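Side-chain contacts in tryptophan--tRNA ligase (Aeropyrum pernix, PDB 3A04), which catalyses the ATP-dependent attachment of L-tryptophan to tRNA(Trp), with release of AMP and diphosphate: residues F24-F29 against D217-L222; G54-D59 against L224-A229; I119-A124 against F150-G155; G76-G81 against A111-V116. All blocks are in the same frame, centred on the assembly; numbering follows the deposited sequence.

Starting from the N terminus, the chain opens interaction 1 at 24-29 and interaction 2 at 54-59, and leaves both pending for more than 150 residues. Inside that span, interaction 4 closes a short loop from 76-81 to 111-116, and interaction 3 then closes the next one, from 119-124 to 150-155; the two stand in series, in touch with each other and with the second subunit. Segment 217-222 closes interaction 1 before 224-229 closes interaction 2, so these two loops cross. They meet at the Arg56-Asp219 salt bridge and tie neighbouring strands 27-28 and 52-56 to helix 219-231, while interactions 3 and 4 bind up the surroundings of helix 110-115.

Interaction 1: F24-F29 against D217-L222; sequences FGIRPF and DQDPHL
Where helix 18-22 ends and the chain turns toward the outermost strand 27-28 of the sheet, Phe24 and Ile26 close on the carboxylate of Asp219, in the first turn of helix 219-231. The contact is small, and Ile26 and Asp219 reach toward each other from opposite directions. Ile26 brings the end of its longer branch, CD1, up to the acid, 3.8 Å from both Asp219 OD2 and Asp219 CG. Phe24 contributes the base of its side chain, with CB 3.9 Å from Asp219 OD2, and its ring is only obliquely placed against that oxygen. Gly25, at positive phi, is the C-prime residue of a Schellman motif, in which the amides of Ile26 and Gly25 bond back to Leu21 O and Arg22 O; this turn brings the two apolar residues round to face the acid. Asp219 holds CG anti to its own backbone N (chi1 -160°), which sends the carboxylate out from the helix to meet them. Its polar demand is met elsewhere: OD1 takes a salt bridge from Arg56 and a hydrogen bond from Tyr245, and OD2 a salt bridge from Arg223. Arg56 also bonds Phe24 O, so one guanidinium spans the loop and the buried carboxylate.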
loop_
_atom_site.group_PDB
_atom_site.type_symbol
_atom_site.label_atom_id
_atom_site.label_comp_id
_atom_site.label_asym_id
_atom_site.label_seq_id
_atom_site.Cartn_x
_atom_site.Cartn_y
_atom_site.Cartn_z
ATOM N N PHE A 24 -17.781 23.185 -6.224
ATOM C CA PHE A 24 -16.880 22.051 -6.437
ATOM C C PHE A 24 -16.926 21.587 -7.881
ATOM O O PHE A 24 -16.405 20.498 -8.263
ATOM C CB PHE A 24 -17.258 20.956 -5.450
ATOM C CG PHE A 24 -17.164 21.411 -4.031
ATOM C CD1 PHE A 24 -15.933 21.720 -3.475
ATOM C CD2 PHE A 24 -18.302 21.598 -3.272
ATOM C CE1 PHE A 24 -15.819 22.175 -2.176
ATOM C CE2 PHE A 24 -18.208 22.058 -1.953
ATOM C CZ PHE A 24 -16.971 22.337 -1.407
ATOM N N GLY A 25 -17.557 22.412 -8.700
ATOM C CA GLY A 25 -17.624 22.164 -10.147
ATOM C C GLY A 25 -18.674 21.109 -10.496
ATOM O O GLY A 25 -18.663 20.521 -11.606
ATOM N N ILE A 26 -19.561 20.843 -9.551
ATOM C CA ILE A 26 -20.707 19.958 -9.839
ATOM C C ILE A 26 -21.846 20.724 -10.518
ATOM O O ILE A 26 -22.330 21.736 -9.978
ATOM C CB ILE A 26 -21.192 19.291 -8.560
ATOM C CG1 ILE A 26 -20.007 18.543 -7.904
ATOM C CG2 ILE A 26 -22.416 18.431 -8.859
ATOM C CD1 ILE A 26 -20.331 17.992 -6.477
ATOM N N ARG A 27 -22.279 20.219 -11.655
ATOM C CA ARG A 27 -23.288 20.851 -12.503
ATOM C C ARG A 27 -24.643 20.148 -12.477
ATOM O O ARG A 27 -24.708 18.945 -12.191
ATOM C CB ARG A 27 -22.783 20.793 -13.941
ATOM C CG ARG A 27 -21.390 21.392 -14.064
ATOM C CD ARG A 27 -21.397 22.859 -14.557
ATOM N NE ARG A 27 -21.998 23.771 -13.604
ATOM C CZ ARG A 27 -22.728 24.859 -13.909
ATOM N NH1 ARG A 27 -23.051 25.188 -15.156
ATOM N NH2 ARG A 27 -23.194 25.613 -12.939
ATOM N N PRO A 28 -25.734 20.872 -12.846
ATOM C CA PRO A 28 -27.032 20.158 -13.059
ATOM C C PRO A 28 -26.869 19.101 -14.111
ATOM O O PRO A 28 -26.257 19.367 -15.189
ATOM C CB PRO A 28 -27.963 21.247 -13.620
ATOM C CG PRO A 28 -27.407 22.558 -12.914
ATOM C CD PRO A 28 -25.858 22.334 -13.065
ATOM N N PHE A 29 -27.436 17.920 -13.832
ATOM C CA PHE A 29 -27.402 16.834 -14.809
ATOM C C PHE A 29 -28.024 17.194 -16.136
ATOM O O PHE A 29 -27.666 16.640 -17.203
ATOM C CB PHE A 29 -28.076 15.519 -14.261
ATOM C CG PHE A 29 -27.783 14.311 -15.123
ATOM C CD1 PHE A 29 -26.638 13.569 -14.925
ATOM C CD2 PHE A 29 -28.629 13.962 -16.141
ATOM C CE1 PHE A 29 -26.307 12.492 -15.773
ATOM C CE2 PHE A 29 -28.367 12.865 -16.903
ATOM C CZ PHE A 29 -27.161 12.162 -16.753
ATOM N N ASP A 217 -22.058 13.460 -0.623
ATOM C CA ASP A 217 -21.305 13.259 0.591
ATOM C C ASP A 217 -20.007 12.505 0.315
ATOM O O ASP A 217 -19.128 12.436 1.176
ATOM C CB ASP A 217 -22.176 12.485 1.597
ATOM C CG ASP A 217 -22.201 10.971 1.304
ATOM O OD1 ASP A 217 -22.977 10.505 0.430
ATOM O OD2 ASP A 217 -21.388 10.236 1.959
ATOM N N GLN A 218 -19.867 11.951 -0.903
ATOM C CA GLN A 218 -18.654 11.246 -1.253
ATOM C C GLN A 218 -17.757 12.103 -2.146
ATOM O O GLN A 218 -16.755 11.633 -2.631
ATOM C CB GLN A 218 -19.024 9.983 -2.037
ATOM C CG GLN A 218 -19.863 8.991 -1.225
ATOM C CD GLN A 218 -20.325 7.832 -2.088
ATOM O OE1 GLN A 218 -21.294 7.949 -2.825
ATOM N NE2 GLN A 218 -19.658 6.680 -1.948
ATOM N N ASP A 219 -18.116 13.371 -2.387
ATOM C CA ASP A 219 -17.297 14.148 -3.304
ATOM C C ASP A 219 -15.902 14.507 -2.795
ATOM O O ASP A 219 -14.974 14.593 -3.605
ATOM C CB ASP A 219 -18.045 15.401 -3.826
ATOM C CG ASP A 219 -17.435 15.927 -5.092
ATOM O OD1 ASP A 219 -17.403 15.185 -6.142
ATOM O OD2 ASP A 219 -16.948 17.064 -5.022
ATOM N N PRO A 220 -15.732 14.749 -1.472
ATOM C CA PRO A 220 -14.360 15.106 -1.010
ATOM C C PRO A 220 -13.300 14.075 -1.404
ATOM O O PRO A 220 -12.186 14.482 -1.859
ATOM C CB PRO A 220 -14.476 15.188 0.486
ATOM C CG PRO A 220 -15.979 15.687 0.685
ATOM C CD PRO A 220 -16.716 14.852 -0.378
ATOM N N HIS A 221 -13.632 12.789 -1.270
ATOM C CA HIS A 221 -12.646 11.766 -1.718
ATOM C C HIS A 221 -12.428 11.768 -3.232
ATOM O O HIS A 221 -11.296 11.558 -3.762
ATOM C CB HIS A 221 -12.976 10.316 -1.236
ATOM C CG HIS A 221 -11.920 9.349 -1.665
ATOM N ND1 HIS A 221 -11.958 8.685 -2.872
ATOM C CD2 HIS A 221 -10.721 9.058 -1.110
ATOM C CE1 HIS A 221 -10.835 7.997 -3.028
ATOM N NE2 HIS A 221 -10.077 8.200 -1.962
ATOM N N LEU A 222 -13.505 11.956 -3.976
ATOM C CA LEU A 222 -13.384 12.067 -5.428
ATOM C C LEU A 222 -12.500 13.266 -5.886
ATOM O O LEU A 222 -11.806 13.202 -6.866
ATOM C CB LEU A 222 -14.769 12.277 -5.974
ATOM C CG LEU A 222 -15.023 11.982 -7.419
ATOM C CD1 LEU A 222 -14.412 10.619 -7.781
ATOM C CD2 LEU A 222 -16.568 11.883 -7.551
#

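Interaction 2: G54-D59 against L224-A229; sequences GHRDFD and LTRDLA
The guanidinium of Arg226 has Arg56 over one face and Asp57 at its edge. Arg56 NE stands 3.4 Å from Arg226 NE, above the plane and offset toward its rim, and the two guanidinium planes are 36° apart. Both atoms are donors, so this is contact between two like-charged groups, not a bond, continued by Arg56 CD at 3.8 Å from Arg226 CZ. The pair joins the end of strand 52-56, in the antiparallel part of the sheet, to helix 219-231, which packs alongside. Like charges can probably sit this close because each has an acid, Asp219 for Arg56 and Asp57 for Arg226. Arg56 gets there with CG anti to its backbone N (chi1 -179°) and a bend further along the chain, at chi3. Asp57 follows the strand, at the N-cap position of helix 58-66, yet makes no capping bond; its carboxylate turns to Arg226 instead. Pro241 O is a further acceptor for Arg226 NH1. The salt bridge to Asp57 is end-on, both nitrogens converging on the single oxygen OD2, 2.7 Å from Arg226 NH1 and 3.0 Å from Arg226 NH2, from the same face of the carboxylate and about 41° out of its plane.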
loop_
_atom_site.group_PDB
_atom_site.type_symbol
_atom_site.label_atom_id
_atom_site.label_comp_id
_atom_site.label_asym_id
_atom_site.label_seq_id
_atom_site.Cartn_x
_atom_site.Cartn_y
_atom_site.Cartn_z
ATOM N N GLY A 54 -26.885 15.618 -10.585
ATOM C CA GLY A 54 -25.643 16.361 -10.801
ATOM C C GLY A 54 -24.643 15.565 -11.612
ATOM O O GLY A 54 -24.770 14.305 -11.745
ATOM N N HIS A 55 -23.633 16.276 -12.160
ATOM C CA HIS A 55 -22.499 15.559 -12.794
ATOM C C HIS A 55 -21.264 16.468 -12.695
ATOM O O HIS A 55 -21.394 17.694 -12.492
ATOM C CB HIS A 55 -22.745 15.223 -14.271
ATOM C CG HIS A 55 -22.410 16.364 -15.187
ATOM N ND1 HIS A 55 -21.215 16.445 -15.871
ATOM C CD2 HIS A 55 -23.111 17.493 -15.511
ATOM C CE1 HIS A 55 -21.186 17.574 -16.575
ATOM N NE2 HIS A 55 -22.319 18.232 -16.362
ATOM N N ARG A 56 -20.091 15.858 -12.801
ATOM C CA ARG A 56 -18.873 16.653 -13.045
ATOM C C ARG A 56 -18.106 15.936 -14.135
ATOM O O ARG A 56 -17.771 14.749 -13.985
ATOM C CB ARG A 56 -18.065 16.827 -11.770
ATOM C CG ARG A 56 -16.750 17.702 -12.017
ATOM C CD ARG A 56 -16.109 18.011 -10.695
ATOM N NE ARG A 56 -15.754 16.784 -9.937
ATOM C CZ ARG A 56 -15.886 16.661 -8.625
ATOM N NH1 ARG A 56 -16.292 17.691 -7.881
ATOM N NH2 ARG A 56 -15.577 15.500 -8.017
ATOM N N ASP A 57 -17.903 16.605 -15.286
ATOM C CA ASP A 57 -17.111 16.073 -16.409
ATOM C C ASP A 57 -17.738 14.895 -17.154
ATOM O O ASP A 57 -17.084 14.277 -18.003
ATOM C CB ASP A 57 -15.668 15.703 -15.909
ATOM C CG ASP A 57 -14.775 16.969 -15.599
ATOM O OD1 ASP A 57 -15.211 18.107 -15.966
ATOM O OD2 ASP A 57 -13.666 16.793 -15.029
ATOM N N PHE A 58 -18.995 14.515 -16.842
ATOM C CA PHE A 58 -19.653 13.407 -17.625
ATOM C C PHE A 58 -19.835 13.764 -19.116
ATOM O O PHE A 58 -19.907 12.902 -20.033
ATOM C CB PHE A 58 -21.018 13.052 -16.941
ATOM C CG PHE A 58 -21.665 11.757 -17.429
ATOM C CD1 PHE A 58 -20.901 10.616 -17.599
ATOM C CD2 PHE A 58 -23.051 11.717 -17.734
ATOM C CE1 PHE A 58 -21.504 9.372 -18.060
ATOM C CE2 PHE A 58 -23.666 10.551 -18.206
ATOM C CZ PHE A 58 -22.912 9.371 -18.372
ATOM N N ASP A 59 -19.943 15.057 -19.399
ATOM C CA ASP A 59 -19.831 15.535 -20.812
ATOM C C ASP A 59 -18.597 15.048 -21.580
ATOM O O ASP A 59 -18.707 14.534 -22.717
ATOM C CB ASP A 59 -19.931 17.064 -20.877
ATOM C CG ASP A 59 -18.880 17.779 -20.036
ATOM O OD1 ASP A 59 -18.387 17.240 -19.043
ATOM O OD2 ASP A 59 -18.581 18.953 -20.353
ATOM N N LEU A 224 -10.037 14.498 -4.079
ATOM C CA LEU A 224 -8.653 14.136 -3.771
ATOM C C LEU A 224 -8.126 13.186 -4.900
ATOM O O LEU A 224 -6.997 13.324 -5.347
ATOM C CB LEU A 224 -8.509 13.465 -2.402
ATOM C CG LEU A 224 -7.135 12.849 -2.069
ATOM C CD1 LEU A 224 -6.049 13.978 -1.971
ATOM C CD2 LEU A 224 -7.154 11.993 -0.751
ATOM N N THR A 225 -8.957 12.266 -5.359
ATOM C CA THR A 225 -8.627 11.366 -6.524
ATOM C C THR A 225 -8.298 12.171 -7.778
ATOM O O THR A 225 -7.327 11.860 -8.479
ATOM C CB THR A 225 -9.794 10.341 -6.783
ATOM O OG1 THR A 225 -9.965 9.575 -5.576
ATOM C CG2 THR A 225 -9.488 9.339 -7.925
ATOM N N ARG A 226 -9.085 13.211 -8.063
ATOM C CA ARG A 226 -8.821 14.026 -9.265
ATOM C C ARG A 226 -7.524 14.776 -9.050
ATOM O O ARG A 226 -6.758 14.881 -9.959
ATOM C CB ARG A 226 -9.952 15.028 -9.471
ATOM C CG ARG A 226 -11.248 14.346 -10.001
ATOM C CD ARG A 226 -12.469 15.295 -9.758
ATOM N NE ARG A 226 -12.408 16.559 -10.537
ATOM C CZ ARG A 226 -12.762 16.682 -11.815
ATOM N NH1 ARG A 226 -13.161 15.640 -12.586
ATOM N NH2 ARG A 226 -12.662 17.879 -12.378
ATOM N N ASP A 227 -7.267 15.275 -7.828
ATOM C CA ASP A 227 -5.922 15.865 -7.551
ATOM C C ASP A 227 -4.767 14.874 -7.752
ATOM O O ASP A 227 -3.754 15.231 -8.324
ATOM C CB ASP A 227 -5.792 16.478 -6.185
ATOM C CG ASP A 227 -6.735 17.697 -6.001
ATOM O OD1 ASP A 227 -7.242 18.226 -6.997
ATOM O OD2 ASP A 227 -7.090 18.006 -4.841
ATOM N N LEU A 228 -4.895 13.664 -7.212
ATOM C CA LEU A 228 -3.909 12.632 -7.439
ATOM C C LEU A 228 -3.644 12.390 -8.949
ATOM O O LEU A 228 -2.463 12.334 -9.385
ATOM C CB LEU A 228 -4.238 11.326 -6.640
ATOM C CG LEU A 228 -3.976 11.353 -5.139
ATOM C CD1 LEU A 228 -4.710 10.096 -4.544
ATOM C CD2 LEU A 228 -2.404 11.273 -4.890
ATOM N N ALA A 229 -4.681 12.354 -9.769
ATOM C CA ALA A 229 -4.474 12.200 -11.234
ATOM C C ALA A 229 -3.538 13.330 -11.788
ATOM O O ALA A 229 -2.525 13.071 -12.498
ATOM C CB ALA A 229 -5.854 12.238 -11.977
#

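Interaction 3: I119-A124 against F150-G155; sequences IGREEA and FQTNRG
Arg121 and Thr152 are held together first of all by one hydrogen bond: Arg121 NH2 donates to Thr152 OG1 over 2.9 Å, nearly straight at 161°. The hydroxyl sits at the edge of the guanidinium, close to its plane. Arg121 starts from the first turn of helix 121-139 and reaches across by bending at both chi2 and chi3. Thr152 presents OG1 from the position between backbone N and carbonyl carbon (chi1 61°), facing the arginine.

Van der Waals contact backs up the bond. The methyl carbon Thr152 CG2 lies 3.7 Å from Arg121 NH1, and Thr152 CB comes within 3.6 Å of Arg121 NH2, so the threonine abuts both terminal nitrogens.

Asp110 probably offsets the charge. Its OD2 forms a salt bridge with Arg121 NH1 and a hydrogen bond with Thr152 OG1, closing a three-way polar cluster, while Arg121 NH2 also bonds Phe372 O at the C-terminal residue. These partners at both terminal nitrogens would restrain the guanidinium from turning. At the dimer interface, Arg160 of the second subunit packs on Arg121 and bonds Thr152 O.

Thr152 itself lies in the loop between strand 147-150, outermost in the parallel part of the sheet, and helix 156-165. The contact thus ties the start of helix 121-139 to the loop after strand 147-150, with Asp110 at the start of helix 110-115 between them.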
loop_
_atom_site.group_PDB
_atom_site.type_symbol
_atom_site.label_atom_id
_atom_site.label_comp_id
_atom_site.label_asym_id
_atom_site.label_seq_id
_atom_site.Cartn_x
_atom_site.Cartn_y
_atom_site.Cartn_z
ATOM N N ILE A 119 -13.063 -7.014 9.521
ATOM C CA ILE A 119 -13.792 -8.166 9.008
ATOM C C ILE A 119 -12.823 -9.243 8.511
ATOM O O ILE A 119 -11.950 -8.959 7.658
ATOM C CB ILE A 119 -14.706 -7.727 7.874
ATOM C CG1 ILE A 119 -15.793 -6.799 8.453
ATOM C CG2 ILE A 119 -15.379 -8.895 7.172
ATOM C CD1 ILE A 119 -16.550 -6.158 7.316
ATOM N N GLY A 120 -12.997 -10.469 9.010
ATOM C CA GLY A 120 -12.154 -11.612 8.583
ATOM C C GLY A 120 -12.047 -11.874 7.096
ATOM O O GLY A 120 -12.976 -11.579 6.307
ATOM N N ARG A 121 -10.928 -12.492 6.682
ATOM C CA ARG A 121 -10.666 -12.745 5.263
ATOM C C ARG A 121 -11.706 -13.669 4.701
ATOM O O ARG A 121 -12.286 -13.414 3.641
ATOM C CB ARG A 121 -9.231 -13.297 5.016
ATOM C CG ARG A 121 -8.180 -12.392 5.641
ATOM C CD ARG A 121 -8.004 -11.035 4.812
ATOM N NE ARG A 121 -7.534 -11.352 3.454
ATOM C CZ ARG A 121 -7.880 -10.692 2.361
ATOM N NH1 ARG A 121 -8.844 -9.726 2.397
ATOM N NH2 ARG A 121 -7.353 -11.051 1.217
ATOM N N GLU A 122 -11.942 -14.786 5.374
ATOM C CA GLU A 122 -12.830 -15.798 4.776
ATOM C C GLU A 122 -14.271 -15.209 4.621
ATOM O O GLU A 122 -14.904 -15.390 3.551
ATOM C CB GLU A 122 -12.929 -17.058 5.647
ATOM C CG GLU A 122 -13.781 -18.121 4.991
ATOM C CD GLU A 122 -13.809 -19.450 5.763
ATOM O OE1 GLU A 122 -13.042 -19.601 6.764
ATOM O OE2 GLU A 122 -14.590 -20.349 5.340
ATOM N N GLU A 123 -14.704 -14.493 5.651
ATOM C CA GLU A 123 -16.053 -13.927 5.683
ATOM C C GLU A 123 -16.222 -12.777 4.633
ATOM O O GLU A 123 -17.193 -12.784 3.850
ATOM C CB GLU A 123 -16.414 -13.439 7.100
ATOM C CG GLU A 123 -17.722 -12.587 7.187
ATOM C CD GLU A 123 -17.837 -11.743 8.452
ATOM O OE1 GLU A 123 -17.105 -12.045 9.443
ATOM O OE2 GLU A 123 -18.650 -10.771 8.475
ATOM N N ALA A 124 -15.256 -11.851 4.559
ATOM C CA ALA A 124 -15.300 -10.798 3.516
ATOM C C ALA A 124 -15.464 -11.368 2.163
ATOM O O ALA A 124 -16.251 -10.826 1.388
ATOM C CB ALA A 124 -14.037 -9.857 3.542
ATOM N N PHE A 150 -11.079 -7.992 -6.382
ATOM C CA PHE A 150 -10.805 -7.738 -4.965
ATOM C C PHE A 150 -9.589 -6.800 -4.889
ATOM O O PHE A 150 -8.631 -7.012 -5.651
ATOM C CB PHE A 150 -10.403 -9.010 -4.215
ATOM C CG PHE A 150 -11.512 -10.004 -4.083
ATOM C CD1 PHE A 150 -12.407 -9.931 -3.020
ATOM C CD2 PHE A 150 -11.681 -11.015 -5.031
ATOM C CE1 PHE A 150 -13.479 -10.926 -2.891
ATOM C CE2 PHE A 150 -12.778 -11.990 -4.897
ATOM C CZ PHE A 150 -13.617 -11.922 -3.862
ATOM N N GLN A 151 -9.689 -5.793 -4.029
ATOM C CA GLN A 151 -8.580 -4.869 -3.743
ATOM C C GLN A 151 -7.309 -5.666 -3.379
ATOM O O GLN A 151 -6.228 -5.211 -3.712
ATOM C CB GLN A 151 -8.843 -3.951 -2.541
ATOM C CG GLN A 151 -9.963 -2.908 -2.807
ATOM C CD GLN A 151 -10.274 -2.088 -1.561
ATOM O OE1 GLN A 151 -10.149 -2.539 -0.433
ATOM N NE2 GLN A 151 -10.751 -0.877 -1.796
ATOM N N THR A 152 -7.452 -6.834 -2.776
ATOM C CA THR A 152 -6.289 -7.535 -2.284
ATOM C C THR A 152 -5.823 -8.522 -3.358
ATOM O O THR A 152 -4.914 -9.328 -3.097
ATOM C CB THR A 152 -6.499 -8.325 -0.961
ATOM O OG1 THR A 152 -7.493 -9.331 -1.170
ATOM C CG2 THR A 152 -6.871 -7.406 0.257
ATOM N N ASN A 153 -6.426 -8.497 -4.518
ATOM C CA ASN A 153 -5.968 -9.466 -5.536
ATOM C C ASN A 153 -5.939 -8.877 -6.920
ATOM O O ASN A 153 -6.390 -9.487 -7.901
ATOM C CB ASN A 153 -6.815 -10.785 -5.488
ATOM C CG ASN A 153 -6.085 -11.966 -6.121
ATOM O OD1 ASN A 153 -4.859 -11.971 -6.146
ATOM N ND2 ASN A 153 -6.817 -12.952 -6.656
ATOM N N ARG A 154 -5.537 -7.621 -7.040
ATOM C CA ARG A 154 -5.762 -6.912 -8.329
ATOM C C ARG A 154 -4.448 -6.756 -9.173
ATOM O O ARG A 154 -4.488 -6.601 -10.391
ATOM C CB ARG A 154 -6.375 -5.539 -8.060
ATOM C CG ARG A 154 -6.779 -4.699 -9.306
ATOM C CD ARG A 154 -7.645 -5.570 -10.276
ATOM N NE ARG A 154 -8.407 -4.701 -11.183
ATOM C CZ ARG A 154 -9.010 -5.124 -12.256
ATOM N NH1 ARG A 154 -8.954 -6.432 -12.594
ATOM N NH2 ARG A 154 -9.624 -4.246 -12.988
ATOM N N GLY A 155 -3.313 -6.855 -8.517
ATOM C CA GLY A 155 -2.066 -7.011 -9.280
ATOM C C GLY A 155 -1.136 -5.807 -9.184
ATOM O O GLY A 155 -1.490 -4.714 -8.727
#

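Interaction 4: G76-G81 against A111-V116; sequences GFMPSG and AEAFAV
Met78 bends twice near its end to lay its sulfur against Ala113 and its methyl against Glu112, one residue earlier in helix 110-115. Its CG is anti to the backbone N (chi1 174°), but the chain then bends at chi2 and again at chi3, which brings SD to 3.6 Å from Ala113 CB and swings CE alongside Glu112. There CE lies 3.7 Å from Glu112 CG, on the stem of an extended acid, with the two side chains crossing at about a right angle. Ala113 is the shared surface: its CB also receives the proline ring, at 3.9 Å from Pro79 CG. The Ala113 contacts are apolar, while the Met78 methyl CE also lies beside the carboxylate carbon, 3.8 Å from Glu112 CD. Pro79 is the centre of an inverse gamma turn, where the chain leaves strand 72-77, and its ring also packs on Ala124 of helix 121-139. On another side of helix 110-115, Gln163 and Leu164 of the second subunit pack on Ala111 and Phe114. Pro79, Ser80 and Gly81 open the 'HIGH' region; in class I synthetases this signature, which takes part in ATP binding, follows the first strand of the Rossmann fold, as it does strand 72-77 here.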
loop_
_atom_site.group_PDB
_atom_site.type_symbol
_atom_site.label_atom_id
_atom_site.label_comp_id
_atom_site.label_asym_id
_atom_site.label_seq_id
_atom_site.Cartn_x
_atom_site.Cartn_y
_atom_site.Cartn_z
ATOM N N GLY A 76 -17.262 0.875 -6.049
ATOM C CA GLY A 76 -16.840 -0.120 -5.102
ATOM C C GLY A 76 -17.917 -0.451 -4.083
ATOM O O GLY A 76 -18.754 0.417 -3.770
ATOM N N PHE A 77 -17.829 -1.659 -3.505
ATOM C CA PHE A 77 -18.746 -2.137 -2.432
ATOM C C PHE A 77 -17.905 -2.715 -1.299
ATOM O O PHE A 77 -16.914 -3.479 -1.502
ATOM C CB PHE A 77 -19.704 -3.244 -2.919
ATOM C CG PHE A 77 -20.728 -2.767 -3.922
ATOM C CD1 PHE A 77 -20.430 -2.748 -5.259
ATOM C CD2 PHE A 77 -21.928 -2.233 -3.496
ATOM C CE1 PHE A 77 -21.310 -2.184 -6.213
ATOM C CE2 PHE A 77 -22.911 -1.743 -4.491
ATOM C CZ PHE A 77 -22.561 -1.706 -5.796
ATOM N N MET A 78 -18.292 -2.319 -0.114
ATOM C CA MET A 78 -17.814 -2.842 1.174
ATOM C C MET A 78 -18.541 -4.156 1.450
ATOM O O MET A 78 -19.801 -4.152 1.539
ATOM C CB MET A 78 -18.121 -1.802 2.280
ATOM C CG MET A 78 -17.805 -2.296 3.743
ATOM S SD MET A 78 -16.140 -2.969 3.976
ATOM C CE MET A 78 -15.209 -1.500 3.654
ATOM N N PRO A 79 -17.800 -5.287 1.545
ATOM C CA PRO A 79 -18.494 -6.590 1.753
ATOM C C PRO A 79 -18.807 -6.822 3.216
ATOM O O PRO A 79 -18.157 -7.629 3.847
ATOM C CB PRO A 79 -17.483 -7.616 1.277
ATOM C CG PRO A 79 -16.085 -6.951 1.616
ATOM C CD PRO A 79 -16.352 -5.476 1.261
ATOM N N SER A 80 -19.802 -6.096 3.739
ATOM C CA SER A 80 -20.171 -6.168 5.106
ATOM C C SER A 80 -21.714 -6.130 5.099
ATOM O O SER A 80 -22.282 -5.228 4.441
ATOM C CB SER A 80 -19.743 -4.851 5.767
ATOM O OG SER A 80 -19.959 -4.976 7.164
ATOM N N GLY A 81 -22.377 -7.034 5.844
ATOM C CA GLY A 81 -23.842 -6.942 5.978
ATOM C C GLY A 81 -24.576 -7.294 4.714
ATOM O O GLY A 81 -23.986 -7.757 3.734
ATOM N N ALA A 111 -9.781 -5.222 1.304
ATOM C CA ALA A 111 -8.656 -4.739 2.063
ATOM C C ALA A 111 -9.160 -3.749 3.181
ATOM O O ALA A 111 -8.814 -3.855 4.386
ATOM C CB ALA A 111 -7.641 -3.998 1.075
ATOM N N GLU A 112 -10.020 -2.837 2.783
ATOM C CA GLU A 112 -10.610 -1.916 3.762
ATOM C C GLU A 112 -11.438 -2.676 4.803
ATOM O O GLU A 112 -11.380 -2.355 6.028
ATOM C CB GLU A 112 -11.452 -0.866 3.052
ATOM C CG GLU A 112 -11.943 0.211 4.020
ATOM C CD GLU A 112 -12.756 1.319 3.314
ATOM O OE1 GLU A 112 -12.706 1.441 2.055
ATOM O OE2 GLU A 112 -13.370 2.112 4.061
ATOM N N ALA A 113 -12.200 -3.665 4.339
ATOM C CA ALA A 113 -13.030 -4.506 5.244
ATOM C C ALA A 113 -12.148 -5.118 6.334
ATOM O O ALA A 113 -12.486 -5.099 7.540
ATOM C CB ALA A 113 -13.730 -5.664 4.443
ATOM N N PHE A 114 -10.985 -5.648 5.931
ATOM C CA PHE A 114 -10.080 -6.260 6.882
ATOM C C PHE A 114 -9.472 -5.198 7.804
ATOM O O PHE A 114 -9.539 -5.304 9.044
ATOM C CB PHE A 114 -8.958 -7.056 6.194
ATOM C CG PHE A 114 -8.010 -7.709 7.177
ATOM C CD1 PHE A 114 -8.337 -8.950 7.723
ATOM C CD2 PHE A 114 -6.808 -7.040 7.587
ATOM C CE1 PHE A 114 -7.478 -9.548 8.629
ATOM C CE2 PHE A 114 -5.921 -7.623 8.489
ATOM C CZ PHE A 114 -6.263 -8.892 8.993
ATOM N N ALA A 115 -8.840 -4.191 7.206
ATOM C CA ALA A 115 -7.939 -3.297 7.959
ATOM C C ALA A 115 -8.707 -2.232 8.759
ATOM O O ALA A 115 -8.310 -1.881 9.876
ATOM C CB ALA A 115 -6.923 -2.590 6.976
ATOM N N VAL A 116 -9.789 -1.709 8.213
ATOM C CA VAL A 116 -10.534 -0.644 8.905
ATOM C C VAL A 116 -11.665 -1.361 9.690
ATOM O O VAL A 116 -11.866 -1.087 10.891
ATOM C CB VAL A 116 -11.140 0.418 7.949
ATOM C CG1 VAL A 116 -12.025 1.461 8.722
ATOM C CG2 VAL A 116 -10.051 1.170 7.187
#